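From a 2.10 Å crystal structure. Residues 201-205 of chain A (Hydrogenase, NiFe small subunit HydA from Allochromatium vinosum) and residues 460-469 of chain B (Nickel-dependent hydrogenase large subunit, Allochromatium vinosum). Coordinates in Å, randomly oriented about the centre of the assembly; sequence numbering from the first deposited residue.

Chain A (201-205) ESFDD
Chain B (460-469) TKTFNETLWE

Neither stretch forms regular helix or strand, and 341 Å² is buried between them, both sides summed. Ser A202 lies nearest Glu B465 (CA to CA 6.9 Å) and Asp A204 nearest Phe B463 (CA to CA 6.0 Å), so the chains run in opposite directions.

The polar centre is the buried carboxylate of Asp A204 (phi/psi -141/25; chi1 p, 67°), whose CB points toward chain B. Its OD2 accepts from Thr B462 N at 3.0 Å in a nearly straight bond (168°), and from Phe B463 N, also at 3.0 Å but weakly (130°). Lys B461 NZ completes the set with a salt bridge to Asp A204 OD2 at 3.3 Å. A short acidic side chain suits this place, meeting two successive amides and an ammonium with one oxygen. The CA-to-CB bond of Lys B461 points sideways to chain A (chi1 t, chi2 113°, chi3 t, chi4 100°), but its end reaches forward along its own chain and nearer to chain A, where NZ also donates to Phe B463 O at 2.8 Å and to Glu B465 OE1 at 3.1 Å, the latter a second salt bridge. A water donates to Phe A203 O (2.8 Å) and accepts from Thr B462 OG1 (2.6 Å; chi1 p, 44°).

Beside this network, Phe A203 (-75/-13; chi1 m, chi2 -82°) turns its ring edge to two aromatic faces: Phe B463 (-152/127; chi1 t, chi2 -107°; centroids 5.0 Å, planes 75°) and the six-membered ring of Trp B468 (chi1 t, chi2 -108°; 5.3 Å, 78°). Phe A203 CD2 approaches Phe B463 CZ to 3.5 Å. Both phenylalanines are buried, as is Thr B462; apolar rings suit this packing, needing no polar partners.

Within chain A, extended Ser A202 (-155/180; chi1 p) accepts weakly at OG from Asp A204 N (3.3 Å) and Asp A205 N (3.2 Å), while Asp A205 OD2 takes Glu A201 N at 2.8 Å. Glu B465 to Trp B468 form a type I turn, closed by Trp B468 N to Glu B465 O (3.0 Å); the CB of Trp B468 points toward chain A.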

# COMPACT_ATOMS: atom_id res chain seq x y z
N GLU A 201 27.99 -12.80 -11.47
CA GLU A 201 28.27 -13.47 -10.21
C GLU A 201 27.97 -12.59 -9.04
O GLU A 201 28.07 -13.03 -7.94
CB GLU A 201 29.72 -13.98 -10.19
CG GLU A 201 29.90 -14.84 -11.45
CD GLU A 201 30.92 -15.93 -11.29
OE1 GLU A 201 30.48 -17.07 -10.92
OE2 GLU A 201 32.14 -15.64 -11.51
N SER A 202 27.56 -11.35 -9.29
CA SER A 202 27.00 -10.50 -8.23
C SER A 202 26.12 -9.52 -8.98
O SER A 202 26.07 -9.58 -10.21
CB SER A 202 28.11 -9.77 -7.46
OG SER A 202 28.58 -8.71 -8.26
N PHE A 203 25.47 -8.60 -8.25
CA PHE A 203 24.58 -7.61 -8.83
C PHE A 203 25.25 -6.46 -9.55
O PHE A 203 24.56 -5.69 -10.31
CB PHE A 203 23.53 -7.15 -7.79
CG PHE A 203 22.76 -8.29 -7.26
CD1 PHE A 203 21.67 -8.79 -7.97
CD2 PHE A 203 23.17 -8.95 -6.10
CE1 PHE A 203 21.00 -9.93 -7.53
CE2 PHE A 203 22.49 -10.04 -5.65
CZ PHE A 203 21.41 -10.56 -6.39
N ASP A 204 26.56 -6.29 -9.35
CA ASP A 204 27.20 -5.24 -10.15
C ASP A 204 28.60 -5.61 -10.67
O ASP A 204 29.37 -4.71 -10.94
CB ASP A 204 27.25 -3.91 -9.36
CG ASP A 204 28.20 -3.98 -8.13
OD1 ASP A 204 28.70 -5.10 -7.83
OD2 ASP A 204 28.50 -2.90 -7.51
N ASP A 205 28.94 -6.89 -10.82
CA ASP A 205 30.18 -7.21 -11.51
C ASP A 205 30.06 -6.96 -13.01
O ASP A 205 29.05 -6.48 -13.48
CB ASP A 205 30.64 -8.65 -11.24
CG ASP A 205 29.66 -9.70 -11.79
OD1 ASP A 205 28.57 -9.30 -12.25
OD2 ASP A 205 30.01 -10.90 -11.82
N THR B 460 30.77 3.85 -9.90
CA THR B 460 29.55 3.26 -10.45
C THR B 460 29.15 2.02 -9.64
O THR B 460 28.39 1.19 -10.10
CB THR B 460 29.70 2.89 -11.93
OG1 THR B 460 30.80 1.99 -12.09
CG2 THR B 460 30.00 4.08 -12.79
N LYS B 461 29.71 1.88 -8.44
CA LYS B 461 29.36 0.76 -7.63
C LYS B 461 27.88 0.85 -7.10
O LYS B 461 27.45 1.92 -6.67
CB LYS B 461 30.37 0.73 -6.49
CG LYS B 461 30.28 -0.46 -5.57
CD LYS B 461 31.52 -1.29 -5.75
CE LYS B 461 31.48 -2.51 -4.84
NZ LYS B 461 31.05 -3.71 -5.63
N THR B 462 27.17 -0.29 -7.05
CA THR B 462 25.78 -0.29 -6.58
C THR B 462 25.52 -1.44 -5.58
O THR B 462 24.43 -1.53 -5.00
CB THR B 462 24.76 -0.45 -7.78
OG1 THR B 462 25.26 -1.47 -8.67
CG2 THR B 462 24.60 0.87 -8.59
N PHE B 463 26.53 -2.26 -5.30
CA PHE B 463 26.30 -3.44 -4.45
C PHE B 463 27.53 -3.84 -3.70
O PHE B 463 28.60 -4.05 -4.29
CB PHE B 463 25.80 -4.60 -5.35
CG PHE B 463 25.60 -5.90 -4.61
CD1 PHE B 463 26.49 -6.96 -4.79
CD2 PHE B 463 24.51 -6.08 -3.78
CE1 PHE B 463 26.26 -8.23 -4.13
CE2 PHE B 463 24.31 -7.30 -3.05
CZ PHE B 463 25.20 -8.37 -3.25
N ASN B 464 27.39 -3.96 -2.38
CA ASN B 464 28.49 -4.37 -1.52
C ASN B 464 28.32 -5.91 -1.41
O ASN B 464 27.35 -6.39 -0.79
CB ASN B 464 28.29 -3.69 -0.15
CG ASN B 464 29.34 -4.11 0.90
OD1 ASN B 464 29.41 -3.56 2.03
ND2 ASN B 464 30.04 -5.14 0.59
N GLU B 465 29.16 -6.67 -2.11
CA GLU B 465 29.06 -8.13 -2.10
C GLU B 465 29.70 -8.82 -0.88
O GLU B 465 29.63 -10.06 -0.74
CB GLU B 465 29.65 -8.74 -3.38
CG GLU B 465 31.26 -8.67 -3.54
CD GLU B 465 31.89 -7.21 -3.81
OE1 GLU B 465 31.24 -6.10 -3.72
OE2 GLU B 465 33.13 -7.17 -4.09
N THR B 466 30.39 -8.06 -0.04
CA THR B 466 31.37 -8.72 0.84
C THR B 466 30.71 -9.75 1.82
O THR B 466 31.25 -10.85 2.08
CB THR B 466 32.44 -7.72 1.48
OG1 THR B 466 32.31 -7.70 2.90
CG2 THR B 466 32.46 -6.28 0.93
N LEU B 467 29.49 -9.46 2.29
CA LEU B 467 28.81 -10.38 3.22
C LEU B 467 27.58 -11.06 2.56
O LEU B 467 26.64 -11.49 3.24
CB LEU B 467 28.40 -9.69 4.54
CG LEU B 467 29.59 -9.18 5.40
CD1 LEU B 467 29.16 -8.47 6.65
CD2 LEU B 467 30.67 -10.24 5.73
N TRP B 468 27.62 -11.18 1.24
CA TRP B 468 26.51 -11.83 0.50
C TRP B 468 26.34 -13.32 0.85
O TRP B 468 25.22 -13.80 0.94
CB TRP B 468 26.71 -11.66 -1.01
CG TRP B 468 25.64 -12.33 -1.81
CD1 TRP B 468 25.75 -13.48 -2.58
CD2 TRP B 468 24.24 -11.92 -1.89
NE1 TRP B 468 24.50 -13.77 -3.13
CE2 TRP B 468 23.58 -12.82 -2.73
CE3 TRP B 468 23.50 -10.87 -1.30
CZ2 TRP B 468 22.19 -12.73 -3.00
CZ3 TRP B 468 22.10 -10.75 -1.60
CH2 TRP B 468 21.48 -11.68 -2.42
N GLU B 469 27.44 -14.06 1.06
CA GLU B 469 27.35 -15.48 1.34
C GLU B 469 27.09 -15.74 2.84
O GLU B 469 27.80 -15.18 3.69
CB GLU B 469 28.68 -16.18 0.93
CG GLU B 469 29.04 -16.11 -0.57
CD GLU B 469 27.99 -16.82 -1.46
OE1 GLU B 469 27.35 -17.80 -0.94
OE2 GLU B 469 27.83 -16.42 -2.66
O HOH W 1 23.72 -3.54 -8.71